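Local coordinates for protein 2-dehydropantoate 2-reductase (Bacillus subtilis, PDB 3EGO) that probably catalyses the NADPH-dependent reduction of 2-dehydropantoate (ketopantoate) to (R)-pantoate, a step in pantothenate biosynthesis, at residues 93-98 / 115-120; 98-103 / 258-263; 119-124 / 176-181; 142-147 / 168-173; 182-187 / 233-238. All coordinates share one frame; numbering follows the deposited sequence.

Interaction 1. Residues 93-98 / 115-120; sequences TNILFL and HSIYVG
Thr-93 N donates to His-115 ND1 at 2.8 Å, lying in the plane of the imidazole at its edge, so the ring nitrogen acts as acceptor. The other ring nitrogen, NE2, is hydrogen-bonded to Leu-87 O. Beyond this pair the backbones of strands 94-97 and 116-120 run parallel, joined by hydrogen bonds from Ser-116 N to Thr-93 O, Ile-95 N to Ser-116 O, Tyr-118 N to Ile-95 O, Phe-97 N to Tyr-118 O and Gly-120 N to Phe-97 O. CA-H...O contacts from Asn-94 and Leu-96 reach the same carbonyls, Ser-116 O and Tyr-118 O.

Among the apolar contacts, Ile-95 CD1 makes a CH-pi contact over the centre of the His-115 ring, 4.2 Å from its centroid. Ile-117 lies beside Ile-95, and Ile-117 CG2 sits at the edge of the Phe-97 ring, 3.9 Å from CE2. On the other sheet face Leu-96 CD1 packs on Tyr-118 CB at 3.5 Å. Leu-98 CD2 lies 3.5 Å from Gly-120 C, close over a residue without a side chain.

The contact joins the two strands of a Rossmann-type beta-alpha-beta crossover through helix 103-109; backbone bonds set the register, while the imidazole extends the polar pairing beyond the strand start.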
# COMPACT_ATOMS: atom_id res chain seq x y z
N THR A 93 30.58 17.14 -25.06
CA THR A 93 31.08 15.79 -25.28
C THR A 93 29.92 14.84 -25.48
O THR A 93 28.77 15.27 -25.68
CB THR A 93 31.99 15.31 -24.12
OG1 THR A 93 32.60 14.07 -24.48
CG2 THR A 93 31.18 15.15 -22.82
N ASN A 94 30.23 13.55 -25.46
CA ASN A 94 29.23 12.50 -25.58
C ASN A 94 28.78 12.15 -24.16
O ASN A 94 29.63 11.95 -23.30
CB ASN A 94 29.86 11.26 -26.20
CG ASN A 94 30.48 11.54 -27.58
OD1 ASN A 94 29.87 12.22 -28.40
ND2 ASN A 94 31.69 11.00 -27.84
N ILE A 95 27.47 12.05 -23.94
CA ILE A 95 26.94 11.62 -22.66
C ILE A 95 25.98 10.51 -22.93
O ILE A 95 25.04 10.70 -23.72
CB ILE A 95 26.12 12.68 -21.95
CG1 ILE A 95 26.78 14.05 -22.05
CG2 ILE A 95 25.88 12.28 -20.46
CD1 ILE A 95 28.03 14.21 -21.26
N LEU A 96 26.20 9.36 -22.28
CA LEU A 96 25.29 8.23 -22.39
C LEU A 96 24.50 8.06 -21.09
O LEU A 96 25.08 7.76 -20.08
CB LEU A 96 26.04 6.92 -22.70
CG LEU A 96 25.22 5.63 -22.77
CD1 LEU A 96 24.10 5.74 -23.83
CD2 LEU A 96 26.14 4.38 -23.04
N PHE A 97 23.18 8.27 -21.11
CA PHE A 97 22.36 8.10 -19.89
C PHE A 97 21.83 6.69 -19.75
O PHE A 97 21.15 6.20 -20.65
CB PHE A 97 21.17 9.07 -19.94
CG PHE A 97 21.56 10.49 -19.75
CD1 PHE A 97 21.62 11.03 -18.48
CD2 PHE A 97 21.91 11.29 -20.85
CE1 PHE A 97 22.01 12.36 -18.28
CE2 PHE A 97 22.29 12.62 -20.67
CZ PHE A 97 22.36 13.16 -19.38
N LEU A 98 22.13 6.02 -18.64
CA LEU A 98 21.70 4.66 -18.49
C LEU A 98 20.72 4.48 -17.33
O LEU A 98 20.48 3.35 -16.90
CB LEU A 98 22.91 3.73 -18.30
CG LEU A 98 23.84 3.55 -19.49
CD1 LEU A 98 24.91 2.55 -19.08
CD2 LEU A 98 23.04 3.03 -20.70
N HIS A 115 26.12 19.10 -26.10
CA HIS A 115 26.50 17.71 -25.87
C HIS A 115 25.82 16.81 -26.88
O HIS A 115 24.72 17.11 -27.36
CB HIS A 115 26.09 17.30 -24.45
CG HIS A 115 26.97 17.85 -23.37
ND1 HIS A 115 28.34 17.82 -23.44
CD2 HIS A 115 26.66 18.42 -22.18
CE1 HIS A 115 28.85 18.34 -22.33
NE2 HIS A 115 27.84 18.72 -21.56
N SER A 116 26.48 15.70 -27.24
CA SER A 116 25.81 14.64 -27.99
C SER A 116 25.18 13.69 -26.99
O SER A 116 25.89 13.06 -26.21
CB SER A 116 26.79 13.85 -28.86
OG SER A 116 27.45 14.68 -29.82
N ILE A 117 23.87 13.53 -27.05
CA ILE A 117 23.15 12.76 -26.06
C ILE A 117 22.73 11.42 -26.57
O ILE A 117 22.09 11.31 -27.62
CB ILE A 117 21.92 13.49 -25.56
CG1 ILE A 117 22.29 14.90 -25.12
CG2 ILE A 117 21.26 12.70 -24.39
CD1 ILE A 117 23.36 14.96 -24.05
N TYR A 118 23.06 10.40 -25.78
CA TYR A 118 22.69 9.03 -26.03
C TYR A 118 21.98 8.50 -24.80
O TYR A 118 22.22 8.93 -23.66
CB TYR A 118 23.94 8.18 -26.34
CG TYR A 118 24.74 8.81 -27.47
CD1 TYR A 118 24.41 8.59 -28.82
CD2 TYR A 118 25.78 9.68 -27.19
CE1 TYR A 118 25.13 9.22 -29.85
CE2 TYR A 118 26.50 10.31 -28.21
CZ TYR A 118 26.18 10.07 -29.53
OH TYR A 118 26.92 10.72 -30.50
N VAL A 119 21.15 7.51 -25.05
CA VAL A 119 20.26 6.97 -24.05
C VAL A 119 20.31 5.44 -24.19
O VAL A 119 20.40 4.94 -25.30
CB VAL A 119 18.89 7.63 -24.42
CG1 VAL A 119 17.85 6.69 -25.03
CG2 VAL A 119 18.44 8.77 -23.44
N GLY A 120 20.28 4.69 -23.09
CA GLY A 120 20.32 3.23 -23.17
C GLY A 120 19.79 2.50 -21.97
O GLY A 120 19.44 3.10 -20.97

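Interaction 2. Residues 98-103 / 258-263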
# COMPACT_ATOMS: atom_id res chain seq x y z
N LEU A 98 22.13 6.02 -18.64
CA LEU A 98 21.70 4.66 -18.49
C LEU A 98 20.72 4.48 -17.33
O LEU A 98 20.48 3.35 -16.90
CB LEU A 98 22.91 3.73 -18.30
CG LEU A 98 23.84 3.55 -19.49
CD1 LEU A 98 24.91 2.55 -19.08
CD2 LEU A 98 23.04 3.03 -20.70
N GLN A 99 20.13 5.59 -16.92
CA GLN A 99 19.10 5.70 -15.89
C GLN A 99 17.92 4.75 -16.03
O GLN A 99 17.46 4.50 -17.13
CB GLN A 99 18.55 7.12 -15.88
CG GLN A 99 19.64 8.20 -15.88
CD GLN A 99 20.24 8.34 -14.51
OE1 GLN A 99 21.39 7.95 -14.29
NE2 GLN A 99 19.45 8.87 -13.56
N ASN A 100 17.43 4.26 -14.90
CA ASN A 100 16.20 3.47 -14.89
C ASN A 100 15.02 4.42 -14.96
O ASN A 100 15.10 5.54 -14.46
CB ASN A 100 16.08 2.63 -13.61
CG ASN A 100 17.11 1.52 -13.55
OD1 ASN A 100 17.45 0.90 -14.56
ND2 ASN A 100 17.61 1.25 -12.33
N GLY A 101 13.94 3.99 -15.60
CA GLY A 101 12.79 4.87 -15.76
C GLY A 101 12.98 5.81 -16.93
O GLY A 101 13.94 5.67 -17.69
N MET A 102 12.06 6.76 -17.08
CA MET A 102 12.08 7.70 -18.20
C MET A 102 11.88 9.15 -17.75
O MET A 102 11.75 10.02 -18.58
CB MET A 102 11.03 7.32 -19.27
CG MET A 102 11.42 6.10 -20.17
SD MET A 102 10.22 5.53 -21.43
CE MET A 102 10.56 6.82 -22.64
N GLY A 103 11.91 9.41 -16.43
CA GLY A 103 11.80 10.78 -15.91
C GLY A 103 12.89 11.70 -16.44
O GLY A 103 12.68 12.92 -16.56
N GLN A 258 14.23 5.81 -0.64
CA GLN A 258 13.50 6.43 -1.73
C GLN A 258 13.42 5.43 -2.87
O GLN A 258 14.36 4.64 -3.11
CB GLN A 258 14.17 7.72 -2.19
CG GLN A 258 13.17 8.72 -2.76
CD GLN A 258 13.82 9.96 -3.35
OE1 GLN A 258 14.99 10.25 -3.12
NE2 GLN A 258 13.03 10.70 -4.13
N THR A 259 12.30 5.43 -3.56
CA THR A 259 12.11 4.49 -4.64
C THR A 259 12.31 5.21 -5.97
O THR A 259 12.56 6.42 -6.01
CB THR A 259 10.70 3.91 -4.62
OG1 THR A 259 9.80 4.90 -5.14
CG2 THR A 259 10.27 3.54 -3.22
N GLU A 260 12.18 4.47 -7.06
CA GLU A 260 12.18 5.07 -8.39
C GLU A 260 10.76 5.40 -8.88
O GLU A 260 10.49 5.34 -10.08
CB GLU A 260 12.84 4.10 -9.36
CG GLU A 260 14.25 3.70 -8.95
CD GLU A 260 14.86 2.64 -9.87
OE1 GLU A 260 14.13 1.72 -10.33
OE2 GLU A 260 16.07 2.76 -10.14
N ALA A 261 9.83 5.63 -7.95
CA ALA A 261 8.44 5.98 -8.33
C ALA A 261 8.40 7.19 -9.28
O ALA A 261 7.63 7.22 -10.27
CB ALA A 261 7.59 6.26 -7.06
N ASP A 262 9.19 8.21 -9.01
CA ASP A 262 9.08 9.40 -9.86
C ASP A 262 9.55 9.11 -11.28
O ASP A 262 8.96 9.61 -12.25
CB ASP A 262 9.86 10.58 -9.31
CG ASP A 262 9.26 11.16 -8.07
OD1 ASP A 262 8.05 10.95 -7.83
OD2 ASP A 262 10.01 11.82 -7.33
N ALA A 263 10.61 8.31 -11.40
CA ALA A 263 11.21 8.01 -12.72
C ALA A 263 10.41 6.99 -13.50
O ALA A 263 10.39 7.02 -14.72
CB ALA A 263 12.65 7.54 -12.55
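A single carbonyl, Ala-263 O, meets two successive backbone amides where the loop 98-103 leads into helix 103-109. Met-102 N donates to it at 2.9 Å, tilted out of the carbonyl plane, and Gly-103 N adds a weak bond at 3.3 Å, while Gly-101, with a positive phi, brings its CA to 3.4 Å from the same oxygen. Gly-103 passes close to Ala-263 as well, their CA atoms 4.3 Å apart, and the methyl of Ala-263 packs against Asn-100 O at 3.7 Å.

The second polar link joins two side chains. Asn-100 ND2 donates to Glu-260 OE2 at 3.1 Å with an N-H...O angle of 161°; the acceptor lies close to the amide plane and uses its syn lone pair, on the side of the other carboxylate oxygen. Amide and carboxylate are nevertheless turned 70° apart. Glu-260 reaches across because its chain is extended beyond CG, with CD anti to CA (chi2 175°).

This hydrogen bond spans the Rossmann-type N-terminal part and the helical C-terminal part of the protein, at the cleft between them. By similarity, Asn-100 binds both NADP(+) and substrate, and Glu-260 binds NADP(+), so the bond pairs two probable ligand-binding residues in this model. Glu-260 is the N-cap residue of helix 261-274. One residue earlier, Thr-259 OG1 accepts from Ala-261 N in an ST turn. Asn-100 also touches Lys-181, the probable proton donor, whereas the Met-102 side chain packs instead on Leu-178, Thr-179 and Leu-182.

Interaction 3. Residues 119-124 / 176-181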
# COMPACT_ATOMS: atom_id res chain seq x y z
N VAL A 119 21.15 7.51 -25.05
CA VAL A 119 20.26 6.97 -24.05
C VAL A 119 20.31 5.44 -24.19
O VAL A 119 20.40 4.94 -25.30
CB VAL A 119 18.89 7.63 -24.42
CG1 VAL A 119 17.85 6.69 -25.03
CG2 VAL A 119 18.44 8.77 -23.44
N GLY A 120 20.28 4.69 -23.09
CA GLY A 120 20.32 3.23 -23.17
C GLY A 120 19.79 2.50 -21.97
O GLY A 120 19.44 3.10 -20.97
N ILE A 121 19.69 1.19 -22.09
CA ILE A 121 19.23 0.38 -21.00
C ILE A 121 20.28 -0.67 -20.69
O ILE A 121 21.05 -1.10 -21.56
CB ILE A 121 17.90 -0.31 -21.29
CG1 ILE A 121 18.03 -1.22 -22.52
CG2 ILE A 121 16.79 0.76 -21.50
CD1 ILE A 121 16.74 -2.00 -22.76
N VAL A 122 20.29 -1.08 -19.43
CA VAL A 122 21.26 -2.05 -18.97
C VAL A 122 20.50 -3.32 -18.67
O VAL A 122 19.67 -3.34 -17.75
CB VAL A 122 21.90 -1.57 -17.67
CG1 VAL A 122 22.79 -2.68 -17.07
CG2 VAL A 122 22.68 -0.27 -17.89
N GLU A 123 20.79 -4.39 -19.39
CA GLU A 123 20.17 -5.69 -19.14
C GLU A 123 21.00 -6.70 -18.35
O GLU A 123 20.61 -7.85 -18.17
CB GLU A 123 19.79 -6.34 -20.48
CG GLU A 123 18.90 -5.44 -21.34
CD GLU A 123 18.48 -6.13 -22.66
OE1 GLU A 123 17.33 -5.89 -23.12
OE2 GLU A 123 19.29 -6.92 -23.23
N HIS A 124 22.15 -6.26 -17.85
CA HIS A 124 22.96 -7.09 -16.98
C HIS A 124 22.32 -7.15 -15.64
O HIS A 124 21.57 -6.24 -15.29
CB HIS A 124 24.31 -6.41 -16.79
CG HIS A 124 25.15 -6.38 -18.02
ND1 HIS A 124 25.75 -7.50 -18.53
CD2 HIS A 124 25.51 -5.35 -18.82
CE1 HIS A 124 26.44 -7.17 -19.61
NE2 HIS A 124 26.32 -5.88 -19.80
N ARG A 176 11.34 3.36 -28.64
CA ARG A 176 10.96 1.97 -28.52
C ARG A 176 11.83 1.21 -27.50
O ARG A 176 11.33 0.35 -26.72
CB ARG A 176 11.10 1.29 -29.89
CG ARG A 176 10.67 -0.16 -29.85
CD ARG A 176 10.68 -0.78 -31.25
NE ARG A 176 9.85 -0.02 -32.18
CZ ARG A 176 9.81 -0.23 -33.50
NH1 ARG A 176 10.56 -1.18 -34.04
NH2 ARG A 176 9.01 0.51 -34.26
N LEU A 177 13.13 1.50 -27.54
CA LEU A 177 14.06 0.82 -26.62
C LEU A 177 13.63 1.02 -25.14
O LEU A 177 13.43 0.06 -24.37
CB LEU A 177 15.49 1.37 -26.87
CG LEU A 177 16.54 0.66 -26.00
CD1 LEU A 177 16.47 -0.86 -26.10
CD2 LEU A 177 17.91 1.18 -26.37
N LEU A 178 13.51 2.27 -24.76
CA LEU A 178 13.21 2.68 -23.36
C LEU A 178 11.82 2.31 -22.89
O LEU A 178 11.63 1.84 -21.75
CB LEU A 178 13.45 4.19 -23.16
CG LEU A 178 14.83 4.82 -23.43
CD1 LEU A 178 15.15 6.00 -22.55
CD2 LEU A 178 15.94 3.84 -23.35
N THR A 179 10.83 2.52 -23.75
CA THR A 179 9.45 2.26 -23.35
C THR A 179 9.31 0.78 -23.23
O THR A 179 8.53 0.31 -22.45
CB THR A 179 8.39 2.74 -24.39
OG1 THR A 179 8.64 2.11 -25.67
CG2 THR A 179 8.42 4.23 -24.51
N GLY A 180 10.08 0.04 -23.99
CA GLY A 180 9.93 -1.41 -23.97
C GLY A 180 10.34 -1.99 -22.64
O GLY A 180 9.87 -3.04 -22.22
N LYS A 181 11.25 -1.31 -21.97
CA LYS A 181 11.66 -1.74 -20.63
C LYS A 181 10.73 -1.10 -19.58
O LYS A 181 10.38 -1.71 -18.58
CB LYS A 181 13.12 -1.34 -20.39
CG LYS A 181 13.67 -1.64 -18.96
CD LYS A 181 15.19 -1.41 -18.88
CE LYS A 181 15.61 -1.05 -17.44
NZ LYS A 181 15.01 -2.00 -16.46
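Ile-121 points from the strand straight at the helix and divides its branches among three side chains. CD1 meets Leu-177 CD1 at 3.5 Å, the two side chains set obliquely. CG2 reaches Leu-178 CD2 at 3.7 Å, and here the side chains slide past each other in opposite directions. The same methyl lies 3.8 Å from Lys-181 CD, again with the side chains passing in opposite directions. Ile-121 CG1 stands between the backbone N and the carbonyl carbon (chi1 60°), which sets CG2 beside the N; an anti chi2 then extends CD1, which meets Leu-177.

Leu-178 also packs on Val-119, two residues earlier in the strand. Its CD1 touches Val-119 CG1 at 3.7 Å, where the side chains meet at a slant, while CD2 lies against both Val-119 and Ile-121. Gly-120 between them contributes backbone alone, its CA 4.5 Å from Leu-177 CD2.

Only the aliphatic part of Lys-181 takes part. Its chain passes Ile-121 and bends at its end (chi4 48°), and NZ is hydrogen-bonded to Asn-185 OD1. Lys-181 is the proton donor by similarity and Asn-185 a probable substrate ligand, so Ile-121 packs along the aliphatic stem of a probably catalytic side chain.

The axes of the short segments, strand 119-122 and helix 176-181, come within 8.3 Å at 36°. Helix 174-195 thereby lies over the sheet near its edge: Leu-177 extends the packing onto Lys-143 and Ser-145 of strand 142-146, and Leu-178 reaches Ile-105 of helix 103-109, which also covers Val-119.

Interaction 4. Residues 142-147 / 168-173; sequences IKWSAF and IYYETD
Glu-171 N donates to Trp-144 O at 2.7 Å, the shortest of three backbone hydrogen bonds that pair the segments. Tyr-169 N to Ile-142 O and Trp-144 N to Tyr-169 O complete the set. Beyond them Ser-145 OG donates to Glu-171 O at 2.9 Å, approaching from above the carbonyl plane. A water then bridges Ala-146 O and Thr-172 O, donating to both, and so carries the link past the end of the direct pairing.

Charge plays a looser part. Lys-143 NZ stays 4.6 Å from Glu-171 OE2 and forms its salt bridge with Glu-123 instead; the Lys-143 CD and CE atoms pass near the Glu-171 carboxylate.

The packing centres on Trp-144. Tyr-170 turns its edge toward the indole face, with planes at 55° and the centroid of the six-membered ring 4.8 Å from that of the tyrosine. Between the two rings the closest approach is Tyr-170 CD1 to Trp-144 CH2, 3.5 Å, and Tyr-170 CA lies over the five-membered ring in a CH-pi contact. Trp-144 CD1 meets Ile-168 CG2 at 3.5 Å, the two side chains crossing at about a right angle. Ala-146 N, covered near the Tyr-170 ring edge, has no partner in the model.

Strands 142-146 and 168-170 run parallel at the margin of the mixed sheet of the Rossmann-type domain, where 168-170 pairs with 142-146; Asp-173, N-cap of helix 174-195, then leads the chain into the helical C-terminal part.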
# COMPACT_ATOMS: atom_id res chain seq x y z
N ILE A 142 24.31 -4.11 -22.77
CA ILE A 142 23.83 -2.74 -22.77
C ILE A 142 23.35 -2.45 -24.17
O ILE A 142 23.99 -2.85 -25.15
CB ILE A 142 24.93 -1.75 -22.38
CG1 ILE A 142 25.20 -1.89 -20.86
CG2 ILE A 142 24.54 -0.29 -22.74
CD1 ILE A 142 26.43 -0.96 -20.37
N LYS A 143 22.21 -1.79 -24.28
CA LYS A 143 21.70 -1.34 -25.59
C LYS A 143 21.53 0.17 -25.56
O LYS A 143 21.06 0.75 -24.58
CB LYS A 143 20.37 -2.04 -25.91
CG LYS A 143 20.50 -3.56 -26.10
CD LYS A 143 19.15 -4.23 -26.15
CE LYS A 143 19.23 -5.65 -26.73
NZ LYS A 143 18.20 -6.53 -26.11
N TRP A 144 21.93 0.83 -26.63
CA TRP A 144 21.90 2.28 -26.64
C TRP A 144 21.38 2.81 -27.98
O TRP A 144 21.37 2.07 -28.98
CB TRP A 144 23.28 2.89 -26.35
CG TRP A 144 24.26 2.52 -27.38
CD1 TRP A 144 24.92 1.32 -27.51
CD2 TRP A 144 24.68 3.34 -28.48
NE1 TRP A 144 25.73 1.36 -28.63
CE2 TRP A 144 25.62 2.59 -29.23
CE3 TRP A 144 24.36 4.65 -28.88
CZ2 TRP A 144 26.22 3.10 -30.42
CZ3 TRP A 144 24.97 5.17 -30.06
CH2 TRP A 144 25.90 4.38 -30.81
N SER A 145 20.95 4.08 -27.98
CA SER A 145 20.42 4.76 -29.17
C SER A 145 20.87 6.19 -29.11
O SER A 145 21.19 6.68 -28.02
CB SER A 145 18.90 4.76 -29.13
OG SER A 145 18.41 3.44 -29.04
N ALA A 146 20.88 6.90 -30.25
CA ALA A 146 21.05 8.35 -30.25
C ALA A 146 19.79 9.09 -29.79
O ALA A 146 18.67 8.75 -30.17
CB ALA A 146 21.44 8.88 -31.73
N PHE A 147 19.96 10.12 -28.99
CA PHE A 147 18.78 10.88 -28.57
C PHE A 147 18.81 12.19 -29.37
O PHE A 147 19.84 12.84 -29.50
CB PHE A 147 18.76 11.13 -27.06
CG PHE A 147 17.55 11.89 -26.55
CD1 PHE A 147 16.36 11.24 -26.26
CD2 PHE A 147 17.62 13.25 -26.34
CE1 PHE A 147 15.25 11.96 -25.75
CE2 PHE A 147 16.52 13.96 -25.85
CZ PHE A 147 15.34 13.31 -25.57
N ILE A 168 27.74 -4.67 -26.23
CA ILE A 168 27.03 -3.42 -26.35
C ILE A 168 26.43 -3.33 -27.75
O ILE A 168 27.15 -3.56 -28.75
CB ILE A 168 27.99 -2.24 -26.06
CG1 ILE A 168 28.46 -2.32 -24.59
CG2 ILE A 168 27.26 -0.94 -26.23
CD1 ILE A 168 29.56 -1.27 -24.21
N TYR A 169 25.12 -3.05 -27.83
CA TYR A 169 24.39 -3.10 -29.11
C TYR A 169 23.72 -1.78 -29.36
O TYR A 169 23.16 -1.19 -28.43
CB TYR A 169 23.31 -4.19 -29.06
CG TYR A 169 23.88 -5.52 -28.76
CD1 TYR A 169 24.84 -6.09 -29.62
CD2 TYR A 169 23.47 -6.25 -27.65
CE1 TYR A 169 25.41 -7.32 -29.33
CE2 TYR A 169 24.03 -7.48 -27.38
CZ TYR A 169 25.00 -7.99 -28.23
OH TYR A 169 25.51 -9.24 -27.96
N TYR A 170 23.79 -1.30 -30.60
CA TYR A 170 23.12 -0.06 -30.98
C TYR A 170 21.73 -0.39 -31.46
O TYR A 170 21.55 -1.38 -32.17
CB TYR A 170 23.89 0.61 -32.12
CG TYR A 170 23.17 1.76 -32.75
CD1 TYR A 170 22.98 2.95 -32.07
CD2 TYR A 170 22.65 1.66 -34.05
CE1 TYR A 170 22.31 4.02 -32.66
CE2 TYR A 170 21.98 2.73 -34.64
CZ TYR A 170 21.82 3.88 -33.93
OH TYR A 170 21.14 4.93 -34.51
N GLU A 171 20.73 0.41 -31.07
CA GLU A 171 19.35 0.24 -31.57
C GLU A 171 18.94 1.59 -32.19
O GLU A 171 19.30 2.64 -31.69
CB GLU A 171 18.38 -0.18 -30.46
CG GLU A 171 18.76 -1.49 -29.74
CD GLU A 171 18.31 -2.76 -30.50
OE1 GLU A 171 18.04 -2.65 -31.72
OE2 GLU A 171 18.23 -3.85 -29.89
N THR A 172 18.21 1.59 -33.30
CA THR A 172 17.95 2.87 -33.96
C THR A 172 16.86 3.71 -33.30
O THR A 172 16.87 4.93 -33.40
CB THR A 172 17.58 2.68 -35.44
OG1 THR A 172 16.53 1.71 -35.52
CG2 THR A 172 18.79 2.20 -36.21
N ASP A 173 15.93 3.07 -32.60
CA ASP A 173 14.79 3.81 -32.02
C ASP A 173 14.86 3.90 -30.49
O ASP A 173 14.51 2.95 -29.78
CB ASP A 173 13.50 3.11 -32.40
CG ASP A 173 12.26 3.85 -31.88
OD1 ASP A 173 12.37 5.03 -31.43
OD2 ASP A 173 11.18 3.25 -31.94
O HOH W 1 17.16 7.10 -31.87

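Interaction 5. Residues 182-187 / 233-238; sequences LIVNAC and ERVQAV
Helices 182-187 and 233-238 pack with the axes of these short segments 9.4 Å apart and a crossing angle of -60°, closest at Val-184 and Val-235, whose CA atoms are 5.2 Å apart. Val-184 lies at the centre of the contact and uses its two methyls for different partners. CG2 sits over the centre of one face of the Arg-234 guanidinium, 3.5 Å from CZ, with the side chains at about a right angle. CG1 meets Val-238 CG1 at 4.1 Å, again crossing at about a right angle.

Val-235 packs between Ile-183 and Cys-187, which lie one helical turn apart. Its CG1 meets Cys-187 CB at 3.8 Å and its CG2 faces Ile-183 CG1 at 4.2 Å. Val-235 CG1 stands anti to the backbone N (chi1 171°), which leaves CG2 anti to the carbonyl carbon and spreads the two methyls over both neighbours.

The flat face of Arg-234 is thus covered by a methyl while NH2 keeps a polar partner, Gly-180 O, one turn before Val-184 on the first helix. This hydrogen bond helps hold the guanidinium in place over the valine. The Arg-234 side chain is about 5 Å from that of Lys-181, the probable proton donor.

Ile-183 and Cys-187 also touch helix 206-223, and Leu-182, Asn-185 and Ala-186 meet helix 261-274. Helix 174-195 is therefore a central helix of the all-helical C-terminal domain characteristic of ketopantoate reductases, and it carries Asn-185, a substrate-binding residue by similarity.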
# COMPACT_ATOMS: atom_id res chain seq x y z
N LEU A 182 10.32 0.15 -19.83
CA LEU A 182 9.44 0.84 -18.88
C LEU A 182 8.10 0.13 -18.69
O LEU A 182 7.65 -0.03 -17.55
CB LEU A 182 9.23 2.32 -19.28
CG LEU A 182 8.54 3.13 -18.17
CD1 LEU A 182 9.38 4.28 -17.69
CD2 LEU A 182 7.21 3.60 -18.64
N ILE A 183 7.47 -0.35 -19.77
CA ILE A 183 6.16 -1.00 -19.63
C ILE A 183 6.26 -2.13 -18.65
O ILE A 183 5.42 -2.29 -17.77
CB ILE A 183 5.51 -1.50 -20.95
CG1 ILE A 183 4.08 -1.99 -20.68
CG2 ILE A 183 6.30 -2.65 -21.57
CD1 ILE A 183 3.11 -0.93 -20.07
N VAL A 184 7.32 -2.91 -18.77
CA VAL A 184 7.56 -3.98 -17.82
C VAL A 184 7.73 -3.49 -16.35
O VAL A 184 7.04 -3.97 -15.47
CB VAL A 184 8.81 -4.78 -18.25
CG1 VAL A 184 9.23 -5.70 -17.15
CG2 VAL A 184 8.52 -5.57 -19.55
N ASN A 185 8.63 -2.55 -16.11
CA ASN A 185 8.89 -2.10 -14.74
C ASN A 185 7.62 -1.49 -14.12
O ASN A 185 7.30 -1.74 -12.95
CB ASN A 185 10.04 -1.09 -14.69
CG ASN A 185 11.39 -1.70 -15.10
OD1 ASN A 185 12.32 -0.98 -15.45
ND2 ASN A 185 11.50 -3.02 -15.07
N ALA A 186 6.89 -0.71 -14.91
CA ALA A 186 5.71 0.00 -14.41
C ALA A 186 4.61 -0.96 -13.97
O ALA A 186 3.87 -0.68 -13.05
CB ALA A 186 5.21 0.96 -15.49
N CYS A 187 4.49 -2.11 -14.63
CA CYS A 187 3.45 -3.08 -14.29
C CYS A 187 3.80 -3.96 -13.13
O CYS A 187 2.90 -4.38 -12.39
CB CYS A 187 3.13 -3.99 -15.47
SG CYS A 187 2.38 -3.17 -16.81
N GLU A 233 2.14 -9.87 -23.30
CA GLU A 233 2.67 -11.22 -23.14
C GLU A 233 4.02 -11.18 -22.45
O GLU A 233 4.28 -11.96 -21.53
CB GLU A 233 2.78 -11.95 -24.50
CG GLU A 233 1.44 -12.46 -25.00
CD GLU A 233 1.26 -12.30 -26.51
OE1 GLU A 233 2.27 -12.37 -27.26
OE2 GLU A 233 0.09 -12.12 -26.94
N ARG A 234 4.83 -10.23 -22.89
CA ARG A 234 6.18 -9.95 -22.39
C ARG A 234 6.19 -9.65 -20.90
O ARG A 234 6.92 -10.28 -20.13
CB ARG A 234 6.74 -8.77 -23.18
CG ARG A 234 8.16 -8.36 -22.86
CD ARG A 234 8.62 -7.24 -23.81
NE ARG A 234 9.48 -6.24 -23.17
CZ ARG A 234 10.44 -6.52 -22.28
NH1 ARG A 234 10.69 -7.77 -21.91
NH2 ARG A 234 11.17 -5.53 -21.76
N VAL A 235 5.36 -8.69 -20.50
CA VAL A 235 5.17 -8.37 -19.07
C VAL A 235 4.95 -9.66 -18.27
O VAL A 235 5.62 -9.91 -17.27
CB VAL A 235 3.97 -7.38 -18.88
CG1 VAL A 235 3.61 -7.20 -17.39
CG2 VAL A 235 4.25 -6.01 -19.54
N GLN A 236 4.00 -10.48 -18.71
CA GLN A 236 3.72 -11.73 -18.01
C GLN A 236 4.89 -12.69 -18.12
O GLN A 236 5.23 -13.40 -17.15
CB GLN A 236 2.47 -12.38 -18.57
CG GLN A 236 1.24 -11.54 -18.44
CD GLN A 236 0.11 -12.10 -19.26
OE1 GLN A 236 -0.19 -11.60 -20.36
NE2 GLN A 236 -0.51 -13.17 -18.76
N ALA A 237 5.49 -12.71 -19.31
CA ALA A 237 6.71 -13.48 -19.55
C ALA A 237 7.81 -13.14 -18.54
O ALA A 237 8.37 -14.06 -17.93
CB ALA A 237 7.19 -13.26 -20.97
N VAL A 238 8.12 -11.85 -18.37
CA VAL A 238 9.23 -11.43 -17.49
C VAL A 238 8.91 -11.68 -16.03
O VAL A 238 9.79 -12.03 -15.23
CB VAL A 238 9.58 -9.96 -17.64
CG1 VAL A 238 10.54 -9.53 -16.54
CG2 VAL A 238 10.16 -9.67 -19.02

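In the fold
Interactions 1, 3 and 4 share one sheet: strand 116-128 pairs with 94-97 in interaction 1, packs under helix 174-195 in interaction 3 and neighbours strand 142-146 of interaction 4, with centres 8 to 14 Å apart. Helix 174-195 then continues from interaction 3 into interaction 5, 12 Å between centres, and the two touch along it. Interaction 2 joins residues 155 positions apart, and the chain between them holds both segments of interactions 3, 4 and 5. Its loop 98-103 follows the first strand of interaction 1 and touches interactions 3 and 5. Interactions 1 and 5, 25 Å apart, lie in the Rossmann-type and helical parts; interactions 2 and 3 connect these across the probable active-site cleft.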